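Ubiquitin-activating enzyme E1-like (Saccharomyces cerevisiae, PDB 3ONH) forms with AOS1 the ATP-dependent E1 enzyme that activates the SUMO protein SMT3, this chain being its ubiquitin-fold domain. Local coordinates at residues I10-D15 with N102-P107; C16-K21 with T62-N67; E31-P36 with K87-F92; L41-N46 with S72-S77. One frame throughout, in Å; residues are numbered along the deposited sequence.

Contact 1: residues I10-D15 with N102-P107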
loop_
_atom_site.group_PDB
_atom_site.type_symbol
_atom_site.label_atom_id
_atom_site.label_comp_id
_atom_site.label_asym_id
_atom_site.label_seq_id
_atom_site.Cartn_x
_atom_site.Cartn_y
_atom_site.Cartn_z
ATOM N N ILE A 10 5.577 4.872 5.169
ATOM C CA ILE A 10 6.502 3.950 4.524
ATOM C C ILE A 10 7.778 4.696 4.174
ATOM O O ILE A 10 7.736 5.711 3.484
ATOM C CB ILE A 10 5.897 3.354 3.241
ATOM C CG1 ILE A 10 4.678 2.498 3.574
ATOM C CG2 ILE A 10 6.920 2.522 2.510
ATOM C CD1 ILE A 10 3.964 1.948 2.353
ATOM N N LYS A 11 8.913 4.196 4.657
ATOM C CA LYS A 11 10.215 4.761 4.311
ATOM C C LYS A 11 10.806 4.046 3.097
ATOM O O LYS A 11 11.205 2.881 3.180
ATOM C CB LYS A 11 11.179 4.666 5.495
ATOM C CG LYS A 11 10.700 5.373 6.757
ATOM C CD LYS A 11 11.547 4.961 7.959
ATOM C CE LYS A 11 11.048 5.596 9.250
ATOM N NZ LYS A 11 11.073 7.082 9.170
ATOM N N LEU A 12 10.857 4.759 1.975
ATOM C CA LEU A 12 11.320 4.214 0.701
ATOM C C LEU A 12 12.547 4.953 0.220
ATOM O O LEU A 12 12.607 6.175 0.304
ATOM C CB LEU A 12 10.233 4.373 -0.366
ATOM C CG LEU A 12 9.245 3.238 -0.602
ATOM C CD1 LEU A 12 8.002 3.777 -1.272
ATOM C CD2 LEU A 12 9.882 2.155 -1.449
ATOM N N SER A 13 13.523 4.214 -0.293
ATOM C CA SER A 13 14.618 4.825 -1.023
ATOM C C SER A 13 14.152 5.094 -2.454
ATOM O O SER A 13 13.211 4.469 -2.939
ATOM C CB SER A 13 15.859 3.928 -1.004
ATOM O OG SER A 13 15.607 2.667 -1.598
ATOM N N SER A 14 14.801 6.037 -3.122
ATOM C CA SER A 14 14.413 6.429 -4.469
ATOM C C SER A 14 14.467 5.263 -5.444
ATOM O O SER A 14 13.568 5.077 -6.257
ATOM C CB SER A 14 15.319 7.552 -4.964
ATOM O OG SER A 14 15.446 8.561 -3.978
ATOM N N ASP A 15 15.539 4.485 -5.368
ATOM C CA ASP A 15 15.726 3.358 -6.263
ATOM C C ASP A 15 14.622 2.343 -6.066
ATOM O O ASP A 15 14.337 1.546 -6.954
ATOM C CB ASP A 15 17.072 2.687 -6.004
ATOM C CG ASP A 15 17.145 2.039 -4.634
ATOM O OD1 ASP A 15 16.675 2.652 -3.656
ATOM O OD2 ASP A 15 17.682 0.918 -4.533
ATOM N N ASN A 102 17.663 0.232 -1.849
ATOM C CA ASN A 102 16.757 -0.891 -1.684
ATOM C C ASN A 102 16.180 -0.936 -0.279
ATOM O O ASN A 102 16.132 -1.988 0.353
ATOM C CB ASN A 102 17.473 -2.200 -2.011
ATOM C CG ASN A 102 18.033 -2.213 -3.417
ATOM O OD1 ASN A 102 17.311 -1.981 -4.381
ATOM N ND2 ASN A 102 19.325 -2.477 -3.540
ATOM N N THR A 103 15.755 0.222 0.205
ATOM C CA THR A 103 15.040 0.302 1.458
ATOM C C THR A 103 13.561 0.439 1.131
ATOM O O THR A 103 13.170 1.281 0.327
ATOM C CB THR A 103 15.496 1.510 2.298
ATOM O OG1 THR A 103 16.914 1.450 2.488
ATOM C CG2 THR A 103 14.818 1.512 3.654
ATOM N N CYS A 104 12.751 -0.425 1.723
ATOM C CA CYS A 104 11.312 -0.250 1.707
ATOM C C CYS A 104 10.797 -0.665 3.060
ATOM O O CYS A 104 10.429 -1.816 3.266
ATOM C CB CYS A 104 10.653 -1.096 0.626
ATOM S SG CYS A 104 8.847 -0.972 0.634
ATOM N N SER A 105 10.784 0.278 3.990
ATOM C CA SER A 105 10.460 -0.027 5.371
ATOM C C SER A 105 9.002 0.297 5.687
ATOM O O SER A 105 8.621 1.459 5.711
ATOM C CB SER A 105 11.382 0.767 6.292
ATOM O OG SER A 105 11.358 0.264 7.613
ATOM N N LEU A 106 8.190 -0.729 5.927
ATOM C CA LEU A 106 6.801 -0.514 6.308
ATOM C C LEU A 106 6.677 -0.237 7.800
ATOM O O LEU A 106 7.349 -0.857 8.616
ATOM C CB LEU A 106 5.922 -1.713 5.931
ATOM C CG LEU A 106 5.694 -2.013 4.446
ATOM C CD1 LEU A 106 4.449 -2.861 4.252
ATOM C CD2 LEU A 106 5.564 -0.744 3.656
ATOM N N PRO A 107 5.795 0.696 8.164
ATOM C CA PRO A 107 5.618 1.057 9.571
ATOM C C PRO A 107 5.008 -0.068 10.408
ATOM O O PRO A 107 4.110 -0.786 9.952
ATOM C CB PRO A 107 4.648 2.237 9.499
ATOM C CG PRO A 107 3.905 2.031 8.222
ATOM C CD PRO A 107 4.940 1.498 7.276
#
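The carboxylate of D15 and the side-chain amide of N102 are the flat groups here, and their planes stand 52° apart. The backbone N-H of N102 points into the open side of the carboxylate, between the two oxygens, each of which offers its syn lone pair; D15 OD2 lies 2.8 Å from N102 N, and OD1 is the longer arm of the fork at 3.2 Å from the same N. The amide oxygen N102 OD1 comes within 2.9 Å of D15 OD2. Two acceptors this close would repel each other, and K19, which gives N102 OD1 a hydrogen bond and makes a long, weak ion pair with D15, probably eases the strain. S13, at the N-cap position, continues the grip: its OG accepts from T103 N at 3.0 Å, while S13 N donates to T103 O. Antiparallel pairing follows. K11 and S105 form a hydrogen-bonded pair, and the bond from S105 N to K11 O is almost straight at the hydrogen (173°). On the other face, L12 and C104 form a non-hydrogen-bonded pair in which L12 CD2 rests 3.9 Å from C104 SG. The I10 and L106 side chains run alongside each other in the same direction, pressed hard together: L106 CD2 sits 3.4 Å from I10 CG1, tighter than usual for two carbons. P107 CD also touches that CG1. In this ubiquitin-fold domain the short strand 104-105 thus adds to the sheet beside strand 6-12, which also pairs in parallel with strand 84-95, while C104 and L106 reach L28 of helix 22-33 and I10 reaches F25.

Contact 2: residues C16-K21 with T62-N67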
loop_
_atom_site.group_PDB
_atom_site.type_symbol
_atom_site.label_atom_id
_atom_site.label_comp_id
_atom_site.label_asym_id
_atom_site.label_seq_id
_atom_site.Cartn_x
_atom_site.Cartn_y
_atom_site.Cartn_z
ATOM N N CYS A 16 14.001 2.375 -4.892
ATOM C CA CYS A 16 12.975 1.398 -4.557
ATOM C C CYS A 16 11.631 1.725 -5.216
ATOM O O CYS A 16 10.943 0.843 -5.715
ATOM C CB CYS A 16 12.822 1.272 -3.043
ATOM S SG CYS A 16 11.849 -0.149 -2.539
ATOM N N LEU A 17 11.261 2.996 -5.221
ATOM C CA LEU A 17 10.057 3.396 -5.919
ATOM C C LEU A 17 10.172 2.970 -7.377
ATOM O O LEU A 17 9.191 2.547 -7.987
ATOM C CB LEU A 17 9.862 4.907 -5.828
ATOM C CG LEU A 17 8.442 5.414 -6.089
ATOM C CD1 LEU A 17 7.549 5.187 -4.884
ATOM C CD2 LEU A 17 8.471 6.885 -6.446
ATOM N N ASN A 18 11.377 3.070 -7.923
ATOM C CA ASN A 18 11.606 2.812 -9.339
ATOM C C ASN A 18 11.707 1.341 -9.713
ATOM O O ASN A 18 11.645 1.007 -10.892
ATOM C CB ASN A 18 12.867 3.532 -9.829
ATOM C CG ASN A 18 12.790 5.036 -9.656
ATOM O OD1 ASN A 18 11.720 5.596 -9.425
ATOM N ND2 ASN A 18 13.934 5.698 -9.769
ATOM N N LYS A 19 11.874 0.461 -8.732
ATOM C CA LYS A 19 12.055 -0.957 -9.038
ATOM C C LYS A 19 10.962 -1.842 -8.461
ATOM O O LYS A 19 10.715 -2.935 -8.964
ATOM C CB LYS A 19 13.406 -1.453 -8.536
ATOM C CG LYS A 19 13.508 -1.522 -7.025
ATOM C CD LYS A 19 14.866 -2.048 -6.594
ATOM C CE LYS A 19 15.969 -1.321 -7.341
ATOM N NZ LYS A 19 17.351 -1.785 -6.984
ATOM N N MET A 20 10.315 -1.365 -7.404
ATOM C CA MET A 20 9.308 -2.131 -6.695
ATOM C C MET A 20 8.082 -2.336 -7.575
ATOM O O MET A 20 7.480 -1.370 -8.044
ATOM C CB MET A 20 8.908 -1.389 -5.423
ATOM C CG MET A 20 9.102 -2.166 -4.134
ATOM S SD MET A 20 7.981 -3.563 -4.003
ATOM C CE MET A 20 8.030 -3.877 -2.241
ATOM N N LYS A 21 7.717 -3.592 -7.811
ATOM C CA LYS A 21 6.552 -3.898 -8.632
ATOM C C LYS A 21 5.305 -3.805 -7.785
ATOM O O LYS A 21 5.344 -4.054 -6.581
ATOM C CB LYS A 21 6.667 -5.284 -9.270
ATOM C CG LYS A 21 7.526 -5.316 -10.521
ATOM C CD LYS A 21 8.163 -6.683 -10.713
ATOM C CE LYS A 21 7.149 -7.811 -10.534
ATOM N NZ LYS A 21 7.760 -9.155 -10.760
ATOM N N THR A 62 5.997 -0.794 -12.022
ATOM C CA THR A 62 6.622 -0.366 -10.771
ATOM C C THR A 62 5.860 0.814 -10.195
ATOM O O THR A 62 4.987 1.372 -10.857
ATOM C CB THR A 62 8.070 0.062 -10.960
ATOM O OG1 THR A 62 8.107 1.240 -11.777
ATOM C CG2 THR A 62 8.863 -1.050 -11.611
ATOM N N LEU A 63 6.202 1.202 -8.972
ATOM C CA LEU A 63 5.423 2.209 -8.258
ATOM C C LEU A 63 5.516 3.585 -8.914
ATOM O O LEU A 63 4.544 4.335 -8.952
ATOM C CB LEU A 63 5.863 2.295 -6.796
ATOM C CG LEU A 63 5.708 1.029 -5.966
ATOM C CD1 LEU A 63 5.944 1.349 -4.498
ATOM C CD2 LEU A 63 4.331 0.464 -6.173
ATOM N N SER A 64 6.690 3.918 -9.427
ATOM C CA SER A 64 6.863 5.171 -10.146
ATOM C C SER A 64 6.223 5.108 -11.531
ATOM O O SER A 64 5.843 6.126 -12.091
ATOM C CB SER A 64 8.342 5.516 -10.260
ATOM O OG SER A 64 9.042 4.493 -10.941
ATOM N N GLU A 65 6.098 3.907 -12.080
ATOM C CA GLU A 65 5.475 3.741 -13.389
ATOM C C GLU A 65 3.963 3.978 -13.335
ATOM O O GLU A 65 3.350 4.352 -14.335
ATOM C CB GLU A 65 5.789 2.356 -13.959
ATOM C CG GLU A 65 7.151 2.245 -14.632
ATOM C CD GLU A 65 7.493 0.817 -15.034
ATOM O OE1 GLU A 65 6.895 -0.122 -14.475
ATOM O OE2 GLU A 65 8.365 0.633 -15.909
ATOM N N ILE A 66 3.360 3.760 -12.173
ATOM C CA ILE A 66 1.948 4.085 -11.994
ATOM C C ILE A 66 1.792 5.432 -11.297
ATOM O O ILE A 66 0.733 5.761 -10.777
ATOM C CB ILE A 66 1.199 3.007 -11.203
ATOM C CG1 ILE A 66 1.760 2.914 -9.791
ATOM C CG2 ILE A 66 1.295 1.669 -11.905
ATOM C CD1 ILE A 66 1.160 1.794 -8.980
ATOM N N ASN A 67 2.869 6.199 -11.292
ATOM C CA ASN A 67 2.845 7.573 -10.831
ATOM C C ASN A 67 2.579 7.761 -9.347
ATOM O O ASN A 67 1.795 8.621 -8.946
ATOM C CB ASN A 67 1.856 8.389 -11.651
ATOM C CG ASN A 67 2.483 9.635 -12.194
ATOM O OD1 ASN A 67 2.617 9.798 -13.405
ATOM N ND2 ASN A 67 2.911 10.514 -11.302
HETATM O O HOH W 1 10.482 2.127 -12.978
#
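L63 and L17 cross at about a right angle, and with T62 they bury most of the surface in this contact. L17 CD1 packs 3.9 Å from L63 CB, while its other methyl, CD2, faces S64 CB. Farther out, L63 CG lies 4.0 Å from M20 CB, so L63 touches both L17 of helix 14-19 and M20 just after it. An alanine in place of L17 would probably open a gap beside L63 CB and leave S64 CB without its apolar neighbour. T62 works differently, fitting against backbone carbonyls. Its CG2 lies 3.5 Å from N18 O, and its CA-H meets M20 O at 3.0 Å from the CA. OG1, turned between its own backbone N and carbonyl carbon (chi1 66°), takes part in a water bridge: the water donates to N18 O and lies 2.8 Å from T62 OG1. Two backbone bonds join the segments directly. S64 N donates to L17 O at 3.2 Å, arriving well above the carbonyl plane, and L63 N makes a weak bond to M20 O. The loop is held in shape from within, since T62 N donates to E65 OE1 at 2.7 Å. The chemistry is that of a loop docking beside helix 14-19 and the residues after it: the carbonyls of L17, N18 and M20 are met by loop N-H groups and a water, while L63 and M20 pack against F25 of helix 22-33.

Contact 3: residues E31-P36 with K87-F92; sequences EKYSYP and KAIELF
I89 is the bump of this contact, and the hollow that takes it lies between the rings of Y33 and Y35. Its CG1 stands anti to the backbone N (chi1 -176°), and the branch ends in CD1, which sits over one face of the Y33 ring as a CH-pi contact, 4.2 Å from the centroid and 12° off the normal. The opposite face is filled by K32 CG, over its centre, so the ring is held flat between a strand methyl and its own helix. The second branch of I89, CG2, turns to Y35 and presses to 3.0 Å from Y35 OH. In the ubiquitin fold a helix lies across a mixed sheet, and this packing joins the last turn of helix 22-33, and the residues just after it, to strand 84-95. Between the two tyrosines S34 leaves the helix with positive phi, and both tyrosine side chains point toward the strand. L91 fills the next place along, with CD2 4.1 Å from Y33 OH, a hydroxyl whose hydrogen bond goes to P107 O. At the other end A88 CA lies at the edge of the Y35 ring, near its plane. Y35 OH donates a weak bond to K87 O at 2.7 Å, and the Y35 ring also meets that of F76.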
loop_
_atom_site.group_PDB
_atom_site.type_symbol
_atom_site.label_atom_id
_atom_site.label_comp_id
_atom_site.label_asym_id
_atom_site.label_seq_id
_atom_site.Cartn_x
_atom_site.Cartn_y
_atom_site.Cartn_z
ATOM N N GLU A 31 0.403 -9.073 3.735
ATOM C CA GLU A 31 0.955 -10.005 4.717
ATOM C C GLU A 31 1.384 -9.305 6.008
ATOM O O GLU A 31 1.145 -9.806 7.103
ATOM C CB GLU A 31 2.120 -10.794 4.122
ATOM C CG GLU A 31 1.765 -11.543 2.839
ATOM C CD GLU A 31 1.325 -12.983 3.087
ATOM O OE1 GLU A 31 0.959 -13.673 2.108
ATOM O OE2 GLU A 31 1.355 -13.429 4.259
ATOM N N LYS A 32 2.006 -8.140 5.872
ATOM C CA LYS A 32 2.501 -7.396 7.025
ATOM C C LYS A 32 1.396 -7.046 8.020
ATOM O O LYS A 32 1.597 -7.163 9.229
ATOM C CB LYS A 32 3.255 -6.139 6.572
ATOM C CG LYS A 32 3.584 -5.145 7.676
ATOM C CD LYS A 32 4.802 -5.551 8.485
ATOM C CE LYS A 32 5.201 -4.451 9.467
ATOM N NZ LYS A 32 6.421 -4.791 10.240
ATOM N N TYR A 33 0.231 -6.634 7.521
ATOM C CA TYR A 33 -0.850 -6.191 8.406
ATOM C C TYR A 33 -2.040 -7.150 8.467
ATOM O O TYR A 33 -3.059 -6.834 9.070
ATOM C CB TYR A 33 -1.324 -4.780 8.036
ATOM C CG TYR A 33 -0.208 -3.773 7.951
ATOM C CD1 TYR A 33 0.401 -3.283 9.096
ATOM C CD2 TYR A 33 0.243 -3.315 6.722
ATOM C CE1 TYR A 33 1.435 -2.367 9.014
ATOM C CE2 TYR A 33 1.265 -2.395 6.636
ATOM C CZ TYR A 33 1.857 -1.926 7.782
ATOM O OH TYR A 33 2.881 -1.018 7.689
ATOM N N SER A 34 -1.911 -8.311 7.834
ATOM C CA SER A 34 -2.918 -9.369 7.919
ATOM C C SER A 34 -4.242 -9.004 7.272
ATOM O O SER A 34 -5.302 -9.163 7.874
ATOM C CB SER A 34 -3.135 -9.786 9.371
ATOM O OG SER A 34 -1.890 -10.124 9.956
ATOM N N TYR A 35 -4.176 -8.499 6.049
ATOM C CA TYR A 35 -5.372 -8.333 5.241
ATOM C C TYR A 35 -5.658 -9.666 4.565
ATOM O O TYR A 35 -4.802 -10.544 4.544
ATOM C CB TYR A 35 -5.183 -7.231 4.198
ATOM C CG TYR A 35 -5.214 -5.839 4.773
ATOM C CD1 TYR A 35 -6.415 -5.167 4.953
ATOM C CD2 TYR A 35 -4.042 -5.189 5.116
ATOM C CE1 TYR A 35 -6.452 -3.897 5.477
ATOM C CE2 TYR A 35 -4.067 -3.914 5.640
ATOM C CZ TYR A 35 -5.274 -3.278 5.823
ATOM O OH TYR A 35 -5.298 -2.009 6.348
ATOM N N PRO A 36 -6.872 -9.827 4.022
ATOM C CA PRO A 36 -7.236 -11.053 3.305
ATOM C C PRO A 36 -6.721 -11.020 1.871
ATOM O O PRO A 36 -5.948 -10.135 1.520
ATOM C CB PRO A 36 -8.763 -11.011 3.293
ATOM C CG PRO A 36 -9.152 -9.889 4.216
ATOM C CD PRO A 36 -8.024 -8.935 4.198
ATOM N N LYS A 87 -9.171 -3.358 9.535
ATOM C CA LYS A 87 -9.271 -1.909 9.426
ATOM C C LYS A 87 -8.366 -1.369 8.319
ATOM O O LYS A 87 -7.230 -1.796 8.182
ATOM C CB LYS A 87 -8.914 -1.261 10.761
ATOM C CG LYS A 87 -9.153 0.238 10.814
ATOM C CD LYS A 87 -9.059 0.734 12.248
ATOM C CE LYS A 87 -9.153 2.242 12.342
ATOM N NZ LYS A 87 -8.851 2.695 13.722
ATOM N N ALA A 88 -8.879 -0.426 7.535
ATOM C CA ALA A 88 -8.115 0.138 6.427
ATOM C C ALA A 88 -6.930 0.924 6.956
ATOM O O ALA A 88 -6.944 1.385 8.091
ATOM C CB ALA A 88 -9.002 1.029 5.558
ATOM N N ILE A 89 -5.899 1.077 6.133
ATOM C CA ILE A 89 -4.735 1.829 6.548
ATOM C C ILE A 89 -4.335 2.822 5.463
ATOM O O ILE A 89 -4.375 2.505 4.280
ATOM C CB ILE A 89 -3.575 0.887 6.889
ATOM C CG1 ILE A 89 -2.376 1.676 7.416
ATOM C CG2 ILE A 89 -3.178 0.063 5.674
ATOM C CD1 ILE A 89 -1.225 0.807 7.880
ATOM N N GLU A 90 -3.984 4.034 5.878
ATOM C CA GLU A 90 -3.479 5.045 4.966
ATOM C C GLU A 90 -1.989 5.143 5.160
ATOM O O GLU A 90 -1.521 5.511 6.235
ATOM C CB GLU A 90 -4.112 6.408 5.236
ATOM C CG GLU A 90 -5.490 6.591 4.620
ATOM C CD GLU A 90 -5.844 8.059 4.400
ATOM O OE1 GLU A 90 -4.917 8.894 4.382
ATOM O OE2 GLU A 90 -7.041 8.379 4.242
ATOM N N LEU A 91 -1.245 4.803 4.117
ATOM C CA LEU A 91 0.208 4.820 4.175
ATOM C C LEU A 91 0.801 5.968 3.360
ATOM O O LEU A 91 0.575 6.082 2.153
ATOM C CB LEU A 91 0.780 3.477 3.710
ATOM C CG LEU A 91 0.453 2.275 4.598
ATOM C CD1 LEU A 91 0.701 0.986 3.873
ATOM C CD2 LEU A 91 1.261 2.331 5.871
ATOM N N PHE A 92 1.570 6.806 4.046
ATOM C CA PHE A 92 2.270 7.921 3.438
ATOM C C PHE A 92 3.604 7.430 2.886
ATOM O O PHE A 92 4.376 6.811 3.609
ATOM C CB PHE A 92 2.514 8.997 4.504
ATOM C CG PHE A 92 3.140 10.258 3.973
ATOM C CD1 PHE A 92 2.354 11.360 3.675
ATOM C CD2 PHE A 92 4.511 10.352 3.789
ATOM C CE1 PHE A 92 2.921 12.524 3.190
ATOM C CE2 PHE A 92 5.084 11.517 3.298
ATOM C CZ PHE A 92 4.283 12.603 3.003
#

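Contact 4: residues L41-N46 with S72-S77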
loop_
_atom_site.group_PDB
_atom_site.type_symbol
_atom_site.label_atom_id
_atom_site.label_comp_id
_atom_site.label_asym_id
_atom_site.label_seq_id
_atom_site.Cartn_x
_atom_site.Cartn_y
_atom_site.Cartn_z
ATOM N N LEU A 41 -6.383 -1.204 -3.320
ATOM C CA LEU A 41 -5.293 -0.242 -3.170
ATOM C C LEU A 41 -5.589 0.996 -4.005
ATOM O O LEU A 41 -5.627 0.945 -5.231
ATOM C CB LEU A 41 -3.958 -0.856 -3.586
ATOM C CG LEU A 41 -2.687 -0.112 -3.152
ATOM C CD1 LEU A 41 -1.477 -1.022 -3.246
ATOM C CD2 LEU A 41 -2.461 1.146 -3.973
ATOM N N LEU A 42 -5.793 2.110 -3.318
ATOM C CA LEU A 42 -6.163 3.360 -3.954
ATOM C C LEU A 42 -5.108 4.431 -3.670
ATOM O O LEU A 42 -4.546 4.480 -2.580
ATOM C CB LEU A 42 -7.517 3.806 -3.409
ATOM C CG LEU A 42 -8.072 5.161 -3.834
ATOM C CD1 LEU A 42 -8.864 5.031 -5.113
ATOM C CD2 LEU A 42 -8.950 5.716 -2.731
ATOM N N ASP A 43 -4.823 5.275 -4.654
ATOM C CA ASP A 43 -4.098 6.506 -4.370
ATOM C C ASP A 43 -5.100 7.447 -3.698
ATOM O O ASP A 43 -6.022 7.944 -4.341
ATOM C CB ASP A 43 -3.516 7.122 -5.654
ATOM C CG ASP A 43 -2.580 8.300 -5.375
ATOM O OD1 ASP A 43 -2.671 8.880 -4.279
ATOM O OD2 ASP A 43 -1.749 8.650 -6.247
ATOM N N ALA A 44 -4.955 7.659 -2.396
ATOM C CA ALA A 44 -5.882 8.535 -1.687
ATOM C C ALA A 44 -5.621 10.008 -2.025
ATOM O O ALA A 44 -6.518 10.842 -1.913
ATOM C CB ALA A 44 -5.828 8.291 -0.181
ATOM N N SER A 45 -4.397 10.323 -2.443
ATOM C CA SER A 45 -4.080 11.673 -2.903
ATOM C C SER A 45 -5.100 12.084 -3.949
ATOM O O SER A 45 -5.870 13.018 -3.740
ATOM C CB SER A 45 -2.676 11.739 -3.513
ATOM O OG SER A 45 -1.702 11.178 -2.653
ATOM N N ASN A 46 -5.119 11.359 -5.067
ATOM C CA ASN A 46 -5.949 11.724 -6.216
ATOM C C ASN A 46 -7.052 10.719 -6.571
ATOM O O ASN A 46 -7.553 10.705 -7.696
ATOM C CB ASN A 46 -5.067 12.022 -7.439
ATOM C CG ASN A 46 -3.989 10.980 -7.649
ATOM O OD1 ASN A 46 -4.207 9.790 -7.420
ATOM N ND2 ASN A 46 -2.814 11.423 -8.090
ATOM N N SER A 72 2.843 10.770 -1.740
ATOM C CA SER A 72 1.639 10.053 -2.124
ATOM C C SER A 72 1.089 9.369 -0.895
ATOM O O SER A 72 1.839 8.926 -0.032
ATOM C CB SER A 72 1.927 9.003 -3.196
ATOM O OG SER A 72 2.153 9.595 -4.457
ATOM N N ILE A 73 -0.231 9.294 -0.816
ATOM C CA ILE A 73 -0.888 8.576 0.254
ATOM C C ILE A 73 -1.684 7.426 -0.349
ATOM O O ILE A 73 -2.505 7.625 -1.246
ATOM C CB ILE A 73 -1.791 9.509 1.064
ATOM C CG1 ILE A 73 -0.930 10.446 1.910
ATOM C CG2 ILE A 73 -2.730 8.707 1.946
ATOM C CD1 ILE A 73 -1.697 11.219 2.954
ATOM N N ILE A 74 -1.417 6.217 0.129
ATOM C CA ILE A 74 -2.103 5.036 -0.366
ATOM C C ILE A 74 -3.104 4.551 0.662
ATOM O O ILE A 74 -2.801 4.507 1.848
ATOM C CB ILE A 74 -1.107 3.905 -0.670
ATOM C CG1 ILE A 74 -0.154 4.341 -1.775
ATOM C CG2 ILE A 74 -1.840 2.653 -1.083
ATOM C CD1 ILE A 74 -0.853 4.979 -2.930
ATOM N N LEU A 75 -4.306 4.206 0.210
ATOM C CA LEU A 75 -5.317 3.633 1.085
ATOM C C LEU A 75 -5.508 2.158 0.753
ATOM O O LEU A 75 -5.878 1.808 -0.362
ATOM C CB LEU A 75 -6.646 4.374 0.951
ATOM C CG LEU A 75 -7.778 3.820 1.806
ATOM C CD1 LEU A 75 -7.554 4.151 3.273
ATOM C CD2 LEU A 75 -9.103 4.372 1.339
ATOM N N PHE A 76 -5.265 1.298 1.730
ATOM C CA PHE A 76 -5.256 -0.136 1.504
ATOM C C PHE A 76 -6.393 -0.757 2.294
ATOM O O PHE A 76 -6.386 -0.706 3.523
ATOM C CB PHE A 76 -3.921 -0.703 1.975
ATOM C CG PHE A 76 -3.601 -2.053 1.418
ATOM C CD1 PHE A 76 -2.796 -2.182 0.298
ATOM C CD2 PHE A 76 -4.088 -3.196 2.021
ATOM C CE1 PHE A 76 -2.487 -3.428 -0.217
ATOM C CE2 PHE A 76 -3.784 -4.443 1.513
ATOM C CZ PHE A 76 -2.986 -4.561 0.390
ATOM N N SER A 77 -7.364 -1.332 1.590
ATOM C CA SER A 77 -8.600 -1.788 2.204
ATOM C C SER A 77 -8.896 -3.281 2.045
ATOM O O SER A 77 -8.421 -3.933 1.116
ATOM C CB SER A 77 -9.785 -1.000 1.642
ATOM O OG SER A 77 -9.644 0.384 1.879
HETATM O O HOH W 2 0.037 10.525 -5.906
#
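S45 OG is gripped from two sides just past the end of strand 39-43: it accepts the N-H of I73 at 3.0 Å, nearly straight at 162°, and gives a weak bond to D43 OD1. The first torsion of S45 sets OG beside its own backbone N, from where it reaches across to the opposite chain. The other carboxylate oxygen, D43 OD2, has a salt bridge to R48 and accepts a hydrogen bond from a water that also lies 2.7 Å from S72 OG, itself bonded to G69 N; the arginine and the water thus hold one oxygen, and weak bonds from S45 reach the other. A44 N, just past the strand, donates to I73 O at 2.7 Å. Regular pairing runs from D43 with I74 back to L41 with F76, and between them L42 and L75 form a hydrogen-bonded pair, with L75 N 2.8 Å from L42 O and in the carbonyl plane. Strands 39-43 and 73-78 are antiparallel neighbours in the mixed sheet of this ubiquitin-fold domain; the segments 41-43 and 73-77 run 156° apart. L41 and I74 turn to the same face. L41 CG is anti to the backbone N, and CD2 presses on I74 CG2 at 3.3 Å, closer than usual for two carbons; CD1 comes to the edge of the F76 ring, 4.0 Å from CD1 of F76. An alanine at L41 would probably leave I74 CG2 without its tight neighbour and the edge of F76 without a support. L42 and L75 turn to the other face, while A44 CB touches I73 CG2 at 3.8 Å and also L75 CB.

Overall arrangement
Contact 3 is the buried one, a meeting of tyrosine rings and branched aliphatics; contacts 1, 2 and 4 are only partly buried and mix apolar pairs with many polar bonds. Contacts 1 and 4 build the sheet with antiparallel ladders that each finish in a serine and an aspartate, yet they touch nowhere, their centres about 17 Å apart. The strand of contact 3 lies between them in the sheet, bonded through strand 84-95 to I10 in contact 1 and to I74 and F76 in contact 4. Contacts 1 and 2 share helix 14-19, where C104 packs on C16. Contact 2, a loop docked beside that helix, combines leucine packing with backbone carbonyls and a bridging water.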